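Local coordinates for protein KLLA0E08119p (Kluyveromyces lactis, PDB 3VA7) that probably carries out the biotin-dependent carboxylation of urea to urea-1-carboxylate, this chain being the urea carboxylase part of a longer enzyme that probably also hydrolyses allophanate, at residues Y1031-N1036 with G1042-V1047. Sequence-based numbering, arbitrary orientation.
With URE (urea), chain C.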
ATOM      1  N   TYR A1031     -14.750   5.842 -24.843  1.00 26.96           N
ATOM      2  CA  TYR A1031     -14.619   6.139 -23.430  1.00 26.18           C
ATOM      3  C   TYR A1031     -13.182   6.398 -23.055  1.00 26.22           C
ATOM      4  O   TYR A1031     -12.259   5.899 -23.698  1.00 25.85           O
ATOM      5  CB  TYR A1031     -15.259   5.038 -22.520  1.00 26.53           C
ATOM      6  CG  TYR A1031     -16.763   4.869 -22.730  1.00 26.06           C
ATOM      7  CD1 TYR A1031     -17.255   3.772 -23.462  1.00 24.56           C
ATOM      8  CD2 TYR A1031     -17.674   5.825 -22.279  1.00 22.85           C
ATOM      9  CE1 TYR A1031     -18.577   3.606 -23.687  1.00 24.84           C
ATOM     10  CE2 TYR A1031     -19.057   5.678 -22.514  1.00 23.42           C
ATOM     11  CZ  TYR A1031     -19.503   4.564 -23.220  1.00 26.52           C
ATOM     12  OH  TYR A1031     -20.855   4.359 -23.519  1.00 23.43           O
ATOM     13  N   MET A1032     -13.018   7.176 -21.987  1.00 26.00           N
ATOM     14  CA  MET A1032     -11.727   7.515 -21.455  1.00 25.34           C
ATOM     15  C   MET A1032     -11.550   6.939 -20.067  1.00 25.57           C
ATOM     16  O   MET A1032     -12.471   6.981 -19.268  1.00 25.69           O
ATOM     17  CB  MET A1032     -11.622   9.019 -21.380  1.00 23.91           C
ATOM     18  CG  MET A1032     -10.297   9.443 -20.838  1.00 25.34           C
ATOM     19  SD  MET A1032     -10.374   9.894 -19.102  1.00 32.47           S
ATOM     20  CE  MET A1032      -9.012   8.969 -18.630  1.00 28.55           C
ATOM     21  N   CYS A1033     -10.357   6.426 -19.761  1.00 25.66           N
ATOM     22  CA  CYS A1033     -10.030   5.975 -18.395  1.00 24.67           C
ATOM     23  C   CYS A1033      -8.649   6.448 -17.948  1.00 24.03           C
ATOM     24  O   CYS A1033      -7.790   6.763 -18.780  1.00 23.61           O
ATOM     25  CB  CYS A1033     -10.092   4.468 -18.279  1.00 24.40           C
ATOM     26  SG  CYS A1033      -8.646   3.624 -18.943  1.00 29.27           S
ATOM     27  N   ILE A1034      -8.466   6.549 -16.637  1.00 23.26           N
ATOM     28  CA  ILE A1034      -7.173   6.768 -16.025  1.00 23.30           C
ATOM     29  C   ILE A1034      -6.899   5.523 -15.198  1.00 24.07           C
ATOM     30  O   ILE A1034      -7.720   5.151 -14.362  1.00 24.08           O
ATOM     31  CB  ILE A1034      -7.167   7.982 -15.119  1.00 22.20           C
ATOM     32  CG1 ILE A1034      -7.372   9.233 -15.961  1.00 20.39           C
ATOM     33  CG2 ILE A1034      -5.881   8.048 -14.377  1.00 20.47           C
ATOM     34  CD1 ILE A1034      -7.656  10.504 -15.150  1.00 16.56           C
ATOM     35  N   TYR A1035      -5.781   4.839 -15.467  1.00 24.39           N
ATOM     36  CA  TYR A1035      -5.454   3.610 -14.713  1.00 23.64           C
ATOM     37  C   TYR A1035      -4.899   4.019 -13.347  1.00 24.15           C
ATOM     38  O   TYR A1035      -3.740   4.400 -13.239  1.00 24.25           O
ATOM     39  CB  TYR A1035      -4.470   2.727 -15.478  1.00 21.68           C
ATOM     40  CG  TYR A1035      -5.041   2.066 -16.707  1.00 20.63           C
ATOM     41  CD1 TYR A1035      -5.027   2.728 -17.932  1.00 20.52           C
ATOM     42  CD2 TYR A1035      -5.594   0.782 -16.677  1.00 19.59           C
ATOM     43  CE1 TYR A1035      -5.542   2.169 -19.097  1.00 16.13           C
ATOM     44  CE2 TYR A1035      -6.136   0.179 -17.892  1.00 16.95           C
ATOM     45  CZ  TYR A1035      -6.104   0.915 -19.085  1.00 18.80           C
ATOM     46  OH  TYR A1035      -6.602   0.445 -20.300  1.00 19.63           O
ATOM     47  N   ASN A1036      -5.729   3.977 -12.308  1.00 24.55           N
ATOM     48  CA  ASN A1036      -5.272   4.461 -10.983  1.00 25.15           C
ATOM     49  C   ASN A1036      -4.235   3.586 -10.284  1.00 24.87           C
ATOM     50  O   ASN A1036      -3.613   4.046  -9.325  1.00 25.06           O
ATOM     51  CB  ASN A1036      -6.439   4.756 -10.017  1.00 24.42           C
ATOM     52  CG  ASN A1036      -7.220   5.968 -10.416  1.00 26.00           C
ATOM     53  OD1 ASN A1036      -6.741   6.778 -11.227  1.00 24.91           O
ATOM     54  ND2 ASN A1036      -8.431   6.135  -9.834  1.00 26.75           N
ATOM     55  N   GLY A1042      -5.319  -4.231 -18.613  1.00 25.30           N
ATOM     56  CA  GLY A1042      -5.952  -3.066 -19.171  1.00 24.64           C
ATOM     57  C   GLY A1042      -6.172  -3.403 -20.622  1.00 25.28           C
ATOM     58  O   GLY A1042      -5.431  -4.208 -21.202  1.00 25.55           O
ATOM     59  N   GLY A1043      -7.172  -2.773 -21.226  1.00 25.78           N
ATOM     60  CA  GLY A1043      -7.587  -3.140 -22.553  1.00 25.62           C
ATOM     61  C   GLY A1043      -7.801  -1.904 -23.385  1.00 25.44           C
ATOM     62  O   GLY A1043      -7.974  -2.017 -24.608  1.00 26.74           O
ATOM     63  N   TYR A1044      -7.810  -0.730 -22.762  1.00 24.48           N
ATOM     64  CA  TYR A1044      -7.994   0.532 -23.542  1.00 24.55           C
ATOM     65  C   TYR A1044      -6.732   0.917 -24.384  1.00 23.28           C
ATOM     66  O   TYR A1044      -5.599   0.532 -24.039  1.00 22.99           O
ATOM     67  CB  TYR A1044      -8.326   1.688 -22.615  1.00 23.83           C
ATOM     68  CG  TYR A1044      -9.771   1.796 -22.154  1.00 27.01           C
ATOM     69  CD1 TYR A1044     -10.388   3.061 -22.040  1.00 28.31           C
ATOM     70  CD2 TYR A1044     -10.516   0.667 -21.782  1.00 25.23           C
ATOM     71  CE1 TYR A1044     -11.698   3.183 -21.611  1.00 26.98           C
ATOM     72  CE2 TYR A1044     -11.823   0.787 -21.312  1.00 24.15           C
ATOM     73  CZ  TYR A1044     -12.406   2.052 -21.239  1.00 27.36           C
ATOM     74  OH  TYR A1044     -13.709   2.199 -20.805  1.00 25.81           O
ATOM     75  N   GLN A1045      -6.955   1.661 -25.469  1.00 22.60           N
ATOM     76  CA  GLN A1045      -5.903   2.280 -26.299  1.00 21.66           C
ATOM     77  C   GLN A1045      -5.170   3.349 -25.527  1.00 21.51           C
ATOM     78  O   GLN A1045      -5.777   4.251 -24.958  1.00 22.58           O
ATOM     79  CB  GLN A1045      -6.497   2.842 -27.588  1.00 21.55           C
ATOM     80  CG  GLN A1045      -7.275   1.767 -28.434  1.00 23.39           C
ATOM     81  CD  GLN A1045      -6.398   0.620 -28.892  1.00 27.57           C
ATOM     82  OE1 GLN A1045      -6.886  -0.495 -29.169  1.00 31.31           O
ATOM     83  NE2 GLN A1045      -5.099   0.867 -28.975  1.00 25.42           N
ATOM     84  N   LEU A1046      -3.858   3.232 -25.466  1.00 21.30           N
ATOM     85  CA  LEU A1046      -3.038   4.069 -24.603  1.00 21.62           C
ATOM     86  C   LEU A1046      -2.524   5.325 -25.309  1.00 22.88           C
ATOM     87  O   LEU A1046      -1.980   5.280 -26.380  1.00 23.65           O
ATOM     88  CB  LEU A1046      -1.876   3.257 -24.010  1.00 20.04           C
ATOM     89  CG  LEU A1046      -2.241   1.896 -23.413  1.00 20.42           C
ATOM     90  CD1 LEU A1046      -1.009   1.148 -22.972  1.00 16.25           C
ATOM     91  CD2 LEU A1046      -3.297   1.979 -22.249  1.00 22.31           C
ATOM     92  N   VAL A1047      -2.615   6.453 -24.622  1.00 24.39           N
ATOM     93  CA  VAL A1047      -2.591   7.755 -25.254  1.00 23.18           C
ATOM     94  C   VAL A1047      -1.636   8.682 -24.482  1.00 24.40           C
ATOM     95  O   VAL A1047      -1.045   9.590 -25.059  1.00 25.94           O
ATOM     96  CB  VAL A1047      -4.059   8.145 -25.263  1.00 23.85           C
ATOM     97  CG1 VAL A1047      -4.460   9.372 -24.444  1.00 21.40           C
ATOM     98  CG2 VAL A1047      -4.668   7.938 -26.581  1.00 25.10           C
TER
HETATM   99  C   URE C1902      -9.624  -0.894 -19.098  1.00 40.09           C
HETATM  100  O   URE C1902      -9.787   0.205 -18.511  1.00 39.84           O
HETATM  101  N1  URE C1902      -8.440  -1.345 -19.429  1.00 39.48           N
HETATM  102  N2  URE C1902     -10.595  -1.737 -19.480  1.00 40.68           N
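Tyr1035 OH is gripped by three groups: it accepts bent hydrogen bonds from the backbone N of Tyr1044 (3.0 Å, 139°) and, weakly, from N1 of the bound urea (2.7 Å), and shares another with NH2 of Arg1017. The hydroxyl thus illustrates how one polar atom can tie protein backbone to ligand, with N1 lying near the plane of the ring at its edge. Alongside, Tyr1035 CE2 touches Gly1042 CA at 3.5 Å, while CE1 meets Leu1046 CD2, the two side chains crossing at about a right angle.

Tyr1044 sends its ring back to strand 1031-1034, its CG beside the backbone N (chi1 -80°). There Cys1033 SG sits over one face, 4.1 Å from the ring centroid, a sulfur-aromatic contact, and urea lies to the same side, its C atom 3.2 Å from CD2. The phenol end passes Tyr1031 CB and is hydrogen-bonded to Asp728 OD1. With an alanine here, Cys1033 and urea would probably lose their shared aromatic wall and Asp728 its hydroxyl partner.

With Gly1042 also touching the biotin group, the arrangement forms much of the urea pocket in the carboxyltransferase domain, where a biotin-dependent carboxylase brings acceptor and cofactor together.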